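Local coordinates for acidocalcisomal pyrophosphatase (PDB 5CUY), which probably hydrolyses inorganic pyrophosphate to phosphate, as a magnesium-dependent member of the soluble PPase family, at residues Lys237-Thr242 against Lys250-Asn255; Pro274-Ser279 against Asp293-Val298; Gly287-Asn292 against Glu324-Trp329; Val298-Thr303 against Lys330-Ser335. The protein carries 1 engineered substitution. All coordinates share one frame; numbering follows the deposited sequence.

In the fold
Along the chain contact 1 comes first, as a hairpin of strands 238-240 and 249-254 in an antiparallel sheet. The other three draw on a mixed sheet: contact 2 sets strand 296-299 against a loop, contact 3 sets strand 326-335 against the short strand 288-289, and contact 4 pairs the two sheet strands with each other. Contacts 2 and 3 alternate in sequence, their centres about 12 Å apart, and between them they bring Asp291, Asp296 and Asp328 together round one magnesium ion. Contact 4 lies further along strand 326-335, its centre about 22 Å from that of contact 3. The example illustrates how a metal site can be assembled from adjacent parallel strands and the loop beside them.

Contact 1: residues Lys237-Thr242 against Lys250-Asn255; sequences KFEIAT and KQDIKN
Lys250 and Glu239 form a hydrogen-bonded antiparallel pair, an instructive case of a hairpin closed by its backbone while its charges stay apart. Glu239 N donates to Lys250 O at 2.9 Å, and Lys250 N answers to Glu239 O at 2.9 Å. The two side chains run alongside each other in the same direction, Glu239 CG 4.1 Å from Lys250 CD. With CG placed between the backbone N and the carbonyl carbon (chi1 47°), Lys250 also lays that atom 3.8 Å from Ala241 CB. Further along, Asp252 N binds Lys237 O at 2.8 Å, and the side chains of these two residues run side by side in the same direction, Lys237 CB 3.6 Å from Asp252 CB. On the other face of the sheet Phe238 and Gln251 make a non-hydrogen-bonded pair. Gln251 CG sits over one face of the Phe238 ring in a CH-pi contact, the amide plane turned 32° from the ring, while Gln251 OE1 is bonded to Tyr177 N. Among the charged ends, Glu239 OE1 is 4.3 Å from Lys250 NZ, and Lys237 NZ is 4.4 Å from Asp252 OD2. The carboxylates of Glu239 and Asp252 also approach each other. Both lysines stand too far off for direct ion pairing, so they probably offset this like-charged pair diffusely, while backbone bonds and aliphatic packing hold the strands.

Contact 2: residues Pro274-Ser279 against Asp293-Val298; sequences PQTWES and DPVDAV
Asp293 meets Trp277 and Glu278 through its backbone. Its N lies over one face of the indole, 3.3 Å from Trp277 CZ3 and nearer the edge of the ring system than its middle, and makes a weak bond to Glu278 O. The carbonyl is the firmer partner: Glu278 N donates to Asp293 O at 3.0 Å. The CB bond of Asp293 points away from 274-279, and its side chain lies about 4 Å from the bound magnesium ion. Pro294 follows, with CB 3.4 Å from Thr276 OG1. That hydroxyl is placed between the backbone N and the carbonyl carbon (chi1 66°), where it accepts a bond of 3.0 Å from Val295 N and is also bonded to Phe273 O, a double engagement that fixes its rotation. Val295 CG1 then packs 3.7 Å from Thr276 CB and touches Glu278 CG. Asp296, further on, supplies a ligand to the magnesium ion. Helix 388-410 covers the contact, with Ser398 on Thr276 and Val295 and Leu405 on Trp277; strand 269-272 lies against Pro294, and Phe152 of the second subunit meets the Trp277 ring edge-to-face.

Contact 3: residues Gly287-Asn292 against Glu324-Trp329; sequences GVTGDN and EGEMDW
Asp291 and Asp328 bring two carboxylates together with their planes 55° apart, Asp291 OD2 being 3.3 Å from Asp328 OD1. A third carboxylate, that of Glu326, passes beside the backbone of Gly290 and Asp291, with OE1 3.9 Å from Asp291 CB. The other flat group is the Trp329 indole, which carries Met327 SD over the centre of one face, 3.5 Å above its plane, in a Met-aromatic contact. Nearer the backbone, Met327 CB packs 3.5 Å from Val288 CG1, a branch that lies anti to the backbone N (chi1 179°). A single bridge joins the backbones of Thr289 and Glu326. Thr289 N donates to Gly325 O at 2.6 Å, and Met327 N to Thr289 O at 2.7 Å. Strand 310-323 backs the apolar side, where Ile322 touches both Val288 and Met327. Asp291 and Asp328 are magnesium ligands together with Asp296, and Asp328 OD2 has a salt bridge to Lys330 NZ. The two neighbouring acceptors share no hydrogen bond, so it is the metal and the lysine that probably offset the negative charge concentrated here, which is consistent with the bound magnesium ion.

Contact 4: residues Val298-Thr303 against Lys330-Ser335; sequences VEIGMT and KVVCIS
Ile300 overlaps two side chains of strand 326-335: its CG1 comes 4.1 Å from Ile334 CB, the two side chains meeting at about a right angle, and its CG2 touches Val332 CG1. Backbone bonds set this register, as expected of parallel neighbours. Val298 N donates to Val331 O at 2.7 Å, Cys333 N to Val298 O at 3.1 Å, and Ile300 N to Cys333 O at 3.0 Å. Where the first strand ends, a side chain takes over from the backbone. Glu299, its chain bent at chi2 (57°), curls OE1 back to accept Ser335 N at 2.8 Å and Gly301 N at 2.8 Å. The two donors come from opposite faces of the carboxylate plane, so this buried oxygen is gripped from both sides and bridges the turn to the neighbouring strand. Cys333 lies on the same face of the sheet as Glu299, whereas Val298 and Val332 occupy the other. Helix 357-367 covers that second face, with Phe365 on Val298 and Ile361 on Ile300. Strand 310-323 continues the sheet beyond 326-335, strand 269-272 borders Val298 and Glu299, and Ile340 of the third subunit packs on Met302.

Contact 1: residues Lys237-Thr242 against Lys250-Asn255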
loop_
_atom_site.group_PDB
_atom_site.type_symbol
_atom_site.label_atom_id
_atom_site.label_comp_id
_atom_site.label_asym_id
_atom_site.label_seq_id
_atom_site.Cartn_x
_atom_site.Cartn_y
_atom_site.Cartn_z
ATOM N N LYS D 237 -30.323 6.849 -9.356
ATOM C CA LYS D 237 -29.844 7.319 -10.637
ATOM C C LYS D 237 -29.601 8.818 -10.765
ATOM O O LYS D 237 -30.504 9.619 -10.503
ATOM C CB LYS D 237 -30.814 6.884 -11.736
ATOM C CG LYS D 237 -30.989 5.367 -11.959
ATOM C CD LYS D 237 -31.764 5.178 -13.264
ATOM C CE LYS D 237 -31.816 3.741 -13.813
ATOM N NZ LYS D 237 -32.609 3.741 -15.125
ATOM N N PHE D 238 -28.382 9.192 -11.166
ATOM C CA PHE D 238 -28.017 10.597 -11.417
ATOM C C PHE D 238 -27.323 10.613 -12.775
ATOM O O PHE D 238 -26.834 9.588 -13.206
ATOM C CB PHE D 238 -27.033 11.122 -10.383
ATOM C CG PHE D 238 -27.576 11.188 -9.013
ATOM C CD1 PHE D 238 -27.540 10.070 -8.183
ATOM C CD2 PHE D 238 -28.101 12.376 -8.518
ATOM C CE1 PHE D 238 -28.023 10.153 -6.871
ATOM C CE2 PHE D 238 -28.583 12.467 -7.205
ATOM C CZ PHE D 238 -28.544 11.366 -6.388
ATOM N N GLU D 239 -27.259 11.777 -13.421
ATOM C CA GLU D 239 -26.621 11.920 -14.745
ATOM C C GLU D 239 -26.223 13.364 -15.159
ATOM O O GLU D 239 -26.748 14.351 -14.651
ATOM C CB GLU D 239 -27.564 11.394 -15.816
ATOM C CG GLU D 239 -28.638 12.428 -16.128
ATOM C CD GLU D 239 -29.782 11.892 -16.964
ATOM O OE1 GLU D 239 -30.098 12.555 -17.995
ATOM O OE2 GLU D 239 -30.360 10.834 -16.577
ATOM N N ILE D 240 -25.290 13.465 -16.097
ATOM C CA ILE D 240 -24.880 14.761 -16.612
ATOM C C ILE D 240 -26.062 15.214 -17.452
ATOM O O ILE D 240 -26.568 14.452 -18.256
ATOM C CB ILE D 240 -23.640 14.678 -17.526
ATOM C CG1 ILE D 240 -22.377 14.426 -16.704
ATOM C CG2 ILE D 240 -23.494 15.937 -18.283
ATOM C CD1 ILE D 240 -21.153 14.148 -17.561
ATOM N N ALA D 241 -26.537 16.434 -17.246
ATOM C CA ALA D 241 -27.668 16.903 -18.034
ATOM C C ALA D 241 -27.167 17.386 -19.393
ATOM O O ALA D 241 -26.907 18.555 -19.584
ATOM C CB ALA D 241 -28.347 18.008 -17.324
ATOM N N THR D 242 -27.005 16.483 -20.339
ATOM C CA THR D 242 -26.499 16.928 -21.610
ATOM C C THR D 242 -27.507 17.830 -22.287
ATOM O O THR D 242 -27.207 18.463 -23.290
ATOM C CB THR D 242 -26.147 15.729 -22.513
ATOM O OG1 THR D 242 -27.334 14.989 -22.819
ATOM C CG2 THR D 242 -25.145 14.847 -21.811
ATOM N N LYS D 250 -27.907 16.115 -12.652
ATOM C CA LYS D 250 -29.279 16.150 -12.147
ATOM C C LYS D 250 -29.673 14.734 -11.802
ATOM O O LYS D 250 -29.123 13.786 -12.343
ATOM C CB LYS D 250 -30.273 16.723 -13.176
ATOM C CG LYS D 250 -30.139 16.165 -14.541
ATOM C CD LYS D 250 -31.299 15.327 -14.927
ATOM C CE LYS D 250 -32.345 16.141 -15.681
ATOM N NZ LYS D 250 -33.161 15.324 -16.678
ATOM N N GLN D 251 -30.588 14.592 -10.864
ATOM C CA GLN D 251 -31.053 13.298 -10.470
ATOM C C GLN D 251 -32.109 12.825 -11.493
ATOM O O GLN D 251 -32.721 13.633 -12.208
ATOM C CB GLN D 251 -31.656 13.384 -9.081
ATOM C CG GLN D 251 -32.173 12.095 -8.561
ATOM C CD GLN D 251 -32.179 12.076 -7.048
ATOM O OE1 GLN D 251 -31.986 13.109 -6.401
ATOM N NE2 GLN D 251 -32.398 10.898 -6.467
ATOM N N ASP D 252 -32.309 11.510 -11.565
ATOM C CA ASP D 252 -33.266 10.955 -12.490
ATOM C C ASP D 252 -34.658 10.859 -11.863
ATOM O O ASP D 252 -34.981 9.943 -11.124
ATOM C CB ASP D 252 -32.792 9.586 -12.970
ATOM C CG ASP D 252 -33.633 9.068 -14.102
ATOM O OD1 ASP D 252 -34.731 9.630 -14.293
ATOM O OD2 ASP D 252 -33.210 8.108 -14.788
ATOM N N ILE D 253 -35.485 11.831 -12.177
ATOM C CA ILE D 253 -36.822 11.877 -11.640
ATOM C C ILE D 253 -37.832 11.880 -12.747
ATOM O O ILE D 253 -37.732 12.676 -13.663
ATOM C CB ILE D 253 -37.049 13.150 -10.843
ATOM C CG1 ILE D 253 -35.738 13.591 -10.149
ATOM C CG2 ILE D 253 -38.218 12.908 -9.879
ATOM C CD1 ILE D 253 -35.439 12.950 -8.837
ATOM N N LYS D 254 -38.798 10.988 -12.671
ATOM C CA LYS D 254 -39.844 10.931 -13.674
ATOM C C LYS D 254 -41.129 11.054 -12.871
ATOM O O LYS D 254 -41.290 10.416 -11.819
ATOM C CB LYS D 254 -39.801 9.612 -14.453
ATOM C CG LYS D 254 -40.343 9.775 -15.891
ATOM C CD LYS D 254 -40.024 8.561 -16.858
ATOM C CE LYS D 254 -40.250 8.901 -18.389
ATOM N NZ LYS D 254 -39.992 7.735 -19.345
ATOM N N ASN D 255 -42.032 11.914 -13.320
ATOM C CA ASN D 255 -43.293 12.096 -12.602
ATOM C C ASN D 255 -43.143 12.339 -11.107
ATOM O O ASN D 255 -43.872 11.788 -10.289
ATOM C CB ASN D 255 -44.166 10.887 -12.849
ATOM C CG ASN D 255 -44.325 10.623 -14.310
ATOM O OD1 ASN D 255 -44.689 11.533 -15.074
ATOM N ND2 ASN D 255 -44.041 9.393 -14.727
#

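Contact 2: residues Pro274-Ser279 against Asp293-Val298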
loop_
_atom_site.group_PDB
_atom_site.type_symbol
_atom_site.label_atom_id
_atom_site.label_comp_id
_atom_site.label_asym_id
_atom_site.label_seq_id
_atom_site.Cartn_x
_atom_site.Cartn_y
_atom_site.Cartn_z
ATOM N N PRO D 274 -15.413 13.322 -19.478
ATOM C CA PRO D 274 -15.718 14.623 -20.059
ATOM C C PRO D 274 -15.185 14.681 -21.482
ATOM O O PRO D 274 -14.335 13.877 -21.820
ATOM C CB PRO D 274 -14.969 15.565 -19.149
ATOM C CG PRO D 274 -13.814 14.757 -18.718
ATOM C CD PRO D 274 -14.456 13.462 -18.378
ATOM N N GLN D 275 -15.707 15.612 -22.295
ATOM C CA GLN D 275 -15.267 15.851 -23.678
ATOM C C GLN D 275 -15.248 14.589 -24.536
ATOM O O GLN D 275 -14.265 14.330 -25.282
ATOM C CB GLN D 275 -13.860 16.501 -23.683
ATOM C CG GLN D 275 -13.767 17.734 -22.752
ATOM C CD GLN D 275 -12.373 18.421 -22.673
ATOM O OE1 GLN D 275 -11.324 17.778 -22.783
ATOM N NE2 GLN D 275 -12.379 19.728 -22.426
ATOM N N THR D 276 -16.313 13.794 -24.423
ATOM C CA THR D 276 -16.424 12.548 -25.196
ATOM C C THR D 276 -17.838 12.489 -25.730
ATOM O O THR D 276 -18.736 13.055 -25.127
ATOM C CB THR D 276 -16.150 11.269 -24.331
ATOM O OG1 THR D 276 -17.175 11.127 -23.348
ATOM C CG2 THR D 276 -14.770 11.320 -23.640
ATOM N N TRP D 277 -18.040 11.824 -26.859
ATOM C CA TRP D 277 -19.365 11.729 -27.476
ATOM C C TRP D 277 -19.429 10.541 -28.403
ATOM O O TRP D 277 -18.643 10.426 -29.357
ATOM C CB TRP D 277 -19.659 12.958 -28.301
ATOM C CG TRP D 277 -21.006 12.968 -28.920
ATOM C CD1 TRP D 277 -21.310 12.981 -30.270
ATOM C CD2 TRP D 277 -22.254 13.089 -28.234
ATOM N NE1 TRP D 277 -22.677 13.119 -30.456
ATOM C CE2 TRP D 277 -23.276 13.187 -29.222
ATOM C CE3 TRP D 277 -22.614 13.132 -26.882
ATOM C CZ2 TRP D 277 -24.627 13.331 -28.886
ATOM C CZ3 TRP D 277 -23.945 13.273 -26.552
ATOM C CH2 TRP D 277 -24.941 13.374 -27.550
ATOM N N GLU D 278 -20.372 9.658 -28.118
ATOM C CA GLU D 278 -20.574 8.479 -28.928
ATOM C C GLU D 278 -21.821 8.768 -29.742
ATOM O O GLU D 278 -22.917 8.837 -29.219
ATOM C CB GLU D 278 -20.708 7.300 -27.992
ATOM C CG GLU D 278 -19.350 6.951 -27.410
ATOM C CD GLU D 278 -18.633 5.893 -28.240
ATOM O OE1 GLU D 278 -18.748 4.708 -27.883
ATOM O OE2 GLU D 278 -17.983 6.211 -29.258
ATOM N N SER D 279 -21.644 8.936 -31.040
ATOM C CA SER D 279 -22.748 9.329 -31.895
ATOM C C SER D 279 -23.651 8.315 -32.563
ATOM O O SER D 279 -23.195 7.351 -33.162
ATOM C CB SER D 279 -22.231 10.269 -32.983
ATOM O OG SER D 279 -23.254 10.494 -33.944
ATOM N N ASP D 293 -24.142 10.000 -26.280
ATOM C CA ASP D 293 -23.816 10.147 -24.866
ATOM C C ASP D 293 -22.300 10.036 -24.613
ATOM O O ASP D 293 -21.564 9.456 -25.409
ATOM C CB ASP D 293 -24.545 9.025 -24.136
ATOM C CG ASP D 293 -25.120 9.454 -22.842
ATOM O OD1 ASP D 293 -25.843 10.479 -22.821
ATOM O OD2 ASP D 293 -24.861 8.746 -21.840
ATOM N N PRO D 294 -21.813 10.625 -23.512
ATOM C CA PRO D 294 -20.390 10.565 -23.169
ATOM C C PRO D 294 -20.136 9.106 -22.824
ATOM O O PRO D 294 -21.065 8.387 -22.419
ATOM C CB PRO D 294 -20.296 11.475 -21.948
ATOM C CG PRO D 294 -21.362 12.469 -22.173
ATOM C CD PRO D 294 -22.502 11.587 -22.639
ATOM N N VAL D 295 -18.901 8.650 -22.980
ATOM C CA VAL D 295 -18.634 7.259 -22.719
ATOM C C VAL D 295 -18.631 7.044 -21.243
ATOM O O VAL D 295 -18.151 7.884 -20.478
ATOM C CB VAL D 295 -17.288 6.792 -23.317
ATOM C CG1 VAL D 295 -16.906 7.670 -24.478
ATOM C CG2 VAL D 295 -16.206 6.763 -22.255
ATOM N N ASP D 296 -19.157 5.907 -20.838
ATOM C CA ASP D 296 -19.239 5.626 -19.448
ATOM C C ASP D 296 -18.013 4.970 -18.839
ATOM O O ASP D 296 -17.150 4.468 -19.529
ATOM C CB ASP D 296 -20.492 4.781 -19.210
ATOM C CG ASP D 296 -21.791 5.581 -19.443
ATOM O OD1 ASP D 296 -22.041 6.575 -18.699
ATOM O OD2 ASP D 296 -22.559 5.231 -20.363
ATOM N N ALA D 297 -17.885 5.017 -17.529
ATOM C CA ALA D 297 -16.777 4.306 -16.947
ATOM C C ALA D 297 -17.181 3.798 -15.576
ATOM O O ALA D 297 -18.159 4.243 -14.979
ATOM C CB ALA D 297 -15.540 5.144 -16.873
ATOM N N VAL D 298 -16.424 2.822 -15.117
ATOM C CA VAL D 298 -16.630 2.192 -13.848
ATOM C C VAL D 298 -15.272 2.271 -13.179
ATOM O O VAL D 298 -14.347 1.712 -13.682
ATOM C CB VAL D 298 -17.021 0.732 -14.092
ATOM C CG1 VAL D 298 -17.457 0.063 -12.808
ATOM C CG2 VAL D 298 -18.136 0.690 -15.071
#

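Contact 3: residues Gly287-Asn292 against Glu324-Trp329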
loop_
_atom_site.group_PDB
_atom_site.type_symbol
_atom_site.label_atom_id
_atom_site.label_comp_id
_atom_site.label_asym_id
_atom_site.label_seq_id
_atom_site.Cartn_x
_atom_site.Cartn_y
_atom_site.Cartn_z
ATOM N N GLY D 287 -25.329 -2.125 -38.366
ATOM C CA GLY D 287 -26.395 -2.399 -37.413
ATOM C C GLY D 287 -26.185 -1.784 -36.035
ATOM O O GLY D 287 -27.134 -1.545 -35.294
ATOM N N VAL D 288 -24.924 -1.529 -35.702
ATOM C CA VAL D 288 -24.532 -0.950 -34.425
ATOM C C VAL D 288 -24.016 0.470 -34.605
ATOM O O VAL D 288 -23.093 0.735 -35.373
ATOM C CB VAL D 288 -23.434 -1.783 -33.775
ATOM C CG1 VAL D 288 -23.009 -1.167 -32.458
ATOM C CG2 VAL D 288 -23.941 -3.187 -33.567
ATOM N N THR D 289 -24.606 1.381 -33.854
ATOM C CA THR D 289 -24.235 2.772 -33.934
ATOM C C THR D 289 -23.864 3.249 -32.518
ATOM O O THR D 289 -23.689 2.437 -31.593
ATOM C CB THR D 289 -25.442 3.533 -34.545
ATOM O OG1 THR D 289 -24.967 4.540 -35.437
ATOM C CG2 THR D 289 -26.342 4.134 -33.466
ATOM N N GLY D 290 -23.711 4.555 -32.352
ATOM C CA GLY D 290 -23.405 5.099 -31.039
ATOM C C GLY D 290 -24.675 5.432 -30.263
ATOM O O GLY D 290 -25.764 5.380 -30.810
ATOM N N ASP D 291 -24.559 5.809 -29.002
ATOM C CA ASP D 291 -25.759 6.092 -28.237
ATOM C C ASP D 291 -26.041 7.566 -27.840
ATOM O O ASP D 291 -26.868 7.819 -26.938
ATOM C CB ASP D 291 -25.741 5.202 -26.997
ATOM C CG ASP D 291 -24.491 5.372 -26.190
ATOM O OD1 ASP D 291 -23.675 6.240 -26.541
ATOM O OD2 ASP D 291 -24.316 4.648 -25.191
ATOM N N ASN D 292 -25.400 8.526 -28.522
ATOM C CA ASN D 292 -25.563 9.964 -28.219
ATOM C C ASN D 292 -25.368 10.237 -26.737
ATOM O O ASN D 292 -26.285 10.698 -26.038
ATOM C CB ASN D 292 -26.940 10.488 -28.660
ATOM C CG ASN D 292 -26.953 10.931 -30.117
ATOM O OD1 ASN D 292 -25.898 11.168 -30.720
ATOM N ND2 ASN D 292 -28.141 11.056 -30.688
ATOM N N GLU D 324 -30.080 -2.715 -28.860
ATOM C CA GLU D 324 -30.926 -2.089 -29.862
ATOM C C GLU D 324 -30.148 -1.222 -30.833
ATOM O O GLU D 324 -30.422 -0.043 -30.995
ATOM C CB GLU D 324 -32.003 -1.277 -29.164
ATOM C CG GLU D 324 -32.910 -2.139 -28.318
ATOM C CD GLU D 324 -34.016 -1.336 -27.684
ATOM O OE1 GLU D 324 -33.693 -0.427 -26.868
ATOM O OE2 GLU D 324 -35.206 -1.607 -28.007
ATOM N N GLY D 325 -29.162 -1.831 -31.471
ATOM C CA GLY D 325 -28.341 -1.130 -32.433
ATOM C C GLY D 325 -27.371 -0.110 -31.875
ATOM O O GLY D 325 -26.720 0.593 -32.664
ATOM N N GLU D 326 -27.248 -0.004 -30.548
ATOM C CA GLU D 326 -26.327 0.986 -29.997
ATOM C C GLU D 326 -25.220 0.401 -29.141
ATOM O O GLU D 326 -25.475 -0.298 -28.147
ATOM C CB GLU D 326 -27.093 2.075 -29.214
ATOM C CG GLU D 326 -28.200 2.758 -30.060
ATOM C CD GLU D 326 -28.887 3.981 -29.430
ATOM O OE1 GLU D 326 -29.256 3.971 -28.219
ATOM O OE2 GLU D 326 -29.086 4.953 -30.185
ATOM N N MET D 327 -23.982 0.676 -29.545
ATOM C CA MET D 327 -22.813 0.235 -28.802
ATOM C C MET D 327 -22.718 1.058 -27.514
ATOM O O MET D 327 -22.610 2.280 -27.561
ATOM C CB MET D 327 -21.573 0.453 -29.650
ATOM C CG MET D 327 -20.295 0.452 -28.868
ATOM S SD MET D 327 -19.970 -1.138 -28.173
ATOM C CE MET D 327 -19.701 -2.106 -29.622
ATOM N N ASP D 328 -22.781 0.406 -26.362
ATOM C CA ASP D 328 -22.696 1.113 -25.091
ATOM C C ASP D 328 -21.455 0.659 -24.293
ATOM O O ASP D 328 -21.476 -0.336 -23.582
ATOM C CB ASP D 328 -23.999 0.885 -24.316
ATOM C CG ASP D 328 -24.006 1.554 -22.945
ATOM O OD1 ASP D 328 -23.406 2.654 -22.753
ATOM O OD2 ASP D 328 -24.654 0.972 -22.047
ATOM N N TRP D 329 -20.369 1.405 -24.416
ATOM C CA TRP D 329 -19.122 1.071 -23.746
ATOM C C TRP D 329 -19.095 1.267 -22.263
ATOM O O TRP D 329 -19.654 2.221 -21.742
ATOM C CB TRP D 329 -18.005 1.922 -24.279
ATOM C CG TRP D 329 -17.805 1.762 -25.667
ATOM C CD1 TRP D 329 -17.984 2.709 -26.616
ATOM C CD2 TRP D 329 -17.228 0.623 -26.321
ATOM N NE1 TRP D 329 -17.529 2.257 -27.826
ATOM C CE2 TRP D 329 -17.059 0.976 -27.685
ATOM C CE3 TRP D 329 -16.832 -0.649 -25.892
ATOM C CZ2 TRP D 329 -16.498 0.095 -28.637
ATOM C CZ3 TRP D 329 -16.273 -1.536 -26.834
ATOM C CH2 TRP D 329 -16.109 -1.156 -28.194
#

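Contact 4: residues Val298-Thr303 against Lys330-Ser335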
loop_
_atom_site.group_PDB
_atom_site.type_symbol
_atom_site.label_atom_id
_atom_site.label_comp_id
_atom_site.label_asym_id
_atom_site.label_seq_id
_atom_site.Cartn_x
_atom_site.Cartn_y
_atom_site.Cartn_z
ATOM N N VAL D 298 -16.424 2.822 -15.117
ATOM C CA VAL D 298 -16.630 2.192 -13.848
ATOM C C VAL D 298 -15.272 2.271 -13.179
ATOM O O VAL D 298 -14.347 1.712 -13.682
ATOM C CB VAL D 298 -17.021 0.732 -14.092
ATOM C CG1 VAL D 298 -17.457 0.063 -12.808
ATOM C CG2 VAL D 298 -18.136 0.690 -15.071
ATOM N N GLU D 299 -15.095 3.001 -12.100
ATOM C CA GLU D 299 -13.767 2.961 -11.534
ATOM C C GLU D 299 -13.854 2.059 -10.308
ATOM O O GLU D 299 -14.660 2.243 -9.421
ATOM C CB GLU D 299 -13.191 4.387 -11.297
ATOM C CG GLU D 299 -13.132 5.000 -9.931
ATOM C CD GLU D 299 -12.363 4.224 -8.853
ATOM O OE1 GLU D 299 -11.219 3.737 -9.027
ATOM O OE2 GLU D 299 -12.954 4.137 -7.769
ATOM N N ILE D 300 -12.993 1.054 -10.328
ATOM C CA ILE D 300 -12.941 -0.025 -9.356
ATOM C C ILE D 300 -12.149 0.121 -8.079
ATOM O O ILE D 300 -11.978 -0.865 -7.364
ATOM C CB ILE D 300 -12.446 -1.282 -10.073
ATOM C CG1 ILE D 300 -10.961 -1.110 -10.449
ATOM C CG2 ILE D 300 -13.296 -1.501 -11.330
ATOM C CD1 ILE D 300 -10.347 -2.306 -11.220
ATOM N N GLY D 301 -11.670 1.321 -7.785
ATOM C CA GLY D 301 -10.889 1.526 -6.574
ATOM C C GLY D 301 -11.708 1.284 -5.336
ATOM O O GLY D 301 -12.925 1.102 -5.439
ATOM N N MET D 302 -11.074 1.324 -4.168
ATOM C CA MET D 302 -11.801 1.042 -2.950
ATOM C C MET D 302 -12.650 2.165 -2.355
ATOM O O MET D 302 -13.559 1.893 -1.556
ATOM C CB MET D 302 -10.842 0.528 -1.879
ATOM C CG MET D 302 -9.945 1.591 -1.352
ATOM S SD MET D 302 -8.552 1.038 -0.322
ATOM C CE MET D 302 -9.024 1.851 1.273
ATOM N N THR D 303 -12.381 3.406 -2.757
ATOM C CA THR D 303 -13.080 4.569 -2.214
ATOM C C THR D 303 -14.296 5.066 -2.967
ATOM O O THR D 303 -14.264 5.269 -4.192
ATOM C CB THR D 303 -12.183 5.790 -2.089
ATOM O OG1 THR D 303 -10.863 5.401 -1.713
ATOM C CG2 THR D 303 -12.742 6.703 -1.011
ATOM N N LYS D 330 -18.408 0.374 -21.587
ATOM C CA LYS D 330 -18.204 0.479 -20.161
ATOM C C LYS D 330 -16.676 0.454 -20.003
ATOM O O LYS D 330 -16.003 -0.591 -20.192
ATOM C CB LYS D 330 -18.829 -0.696 -19.428
ATOM C CG LYS D 330 -20.306 -0.862 -19.677
ATOM C CD LYS D 330 -21.058 0.384 -19.285
ATOM C CE LYS D 330 -22.144 0.637 -20.306
ATOM N NZ LYS D 330 -23.437 0.985 -19.651
ATOM N N VAL D 331 -16.101 1.612 -19.719
ATOM C CA VAL D 331 -14.675 1.635 -19.529
ATOM C C VAL D 331 -14.302 1.250 -18.077
ATOM O O VAL D 331 -14.887 1.757 -17.107
ATOM C CB VAL D 331 -14.134 3.009 -19.896
ATOM C CG1 VAL D 331 -12.719 3.114 -19.479
ATOM C CG2 VAL D 331 -14.231 3.201 -21.407
ATOM N N VAL D 332 -13.362 0.326 -17.932
ATOM C CA VAL D 332 -12.903 -0.079 -16.623
ATOM C C VAL D 332 -11.691 0.752 -16.343
ATOM O O VAL D 332 -10.701 0.679 -17.086
ATOM C CB VAL D 332 -12.455 -1.546 -16.593
ATOM C CG1 VAL D 332 -11.934 -1.931 -15.197
ATOM C CG2 VAL D 332 -13.587 -2.423 -16.989
ATOM N N CYS D 333 -11.731 1.525 -15.275
ATOM C CA CYS D 333 -10.593 2.365 -14.915
ATOM C C CYS D 333 -10.443 2.346 -13.399
ATOM O O CYS D 333 -11.239 1.722 -12.695
ATOM C CB CYS D 333 -10.852 3.797 -15.333
ATOM S SG CYS D 333 -12.249 4.544 -14.365
ATOM N N ILE D 334 -9.431 3.047 -12.903
ATOM C CA ILE D 334 -9.176 3.135 -11.484
ATOM C C ILE D 334 -8.476 4.444 -11.106
ATOM O O ILE D 334 -7.545 4.902 -11.789
ATOM C CB ILE D 334 -8.307 1.944 -10.989
ATOM C CG1 ILE D 334 -8.099 2.044 -9.475
ATOM C CG2 ILE D 334 -6.961 1.932 -11.707
ATOM C CD1 ILE D 334 -7.415 0.924 -8.960
ATOM N N SER D 335 -8.945 5.003 -9.993
ATOM C CA SER D 335 -8.487 6.240 -9.386
ATOM C C SER D 335 -6.997 6.174 -9.100
ATOM O O SER D 335 -6.523 5.211 -8.553
ATOM C CB SER D 335 -9.254 6.432 -8.092
ATOM O OG SER D 335 -8.638 7.355 -7.235
#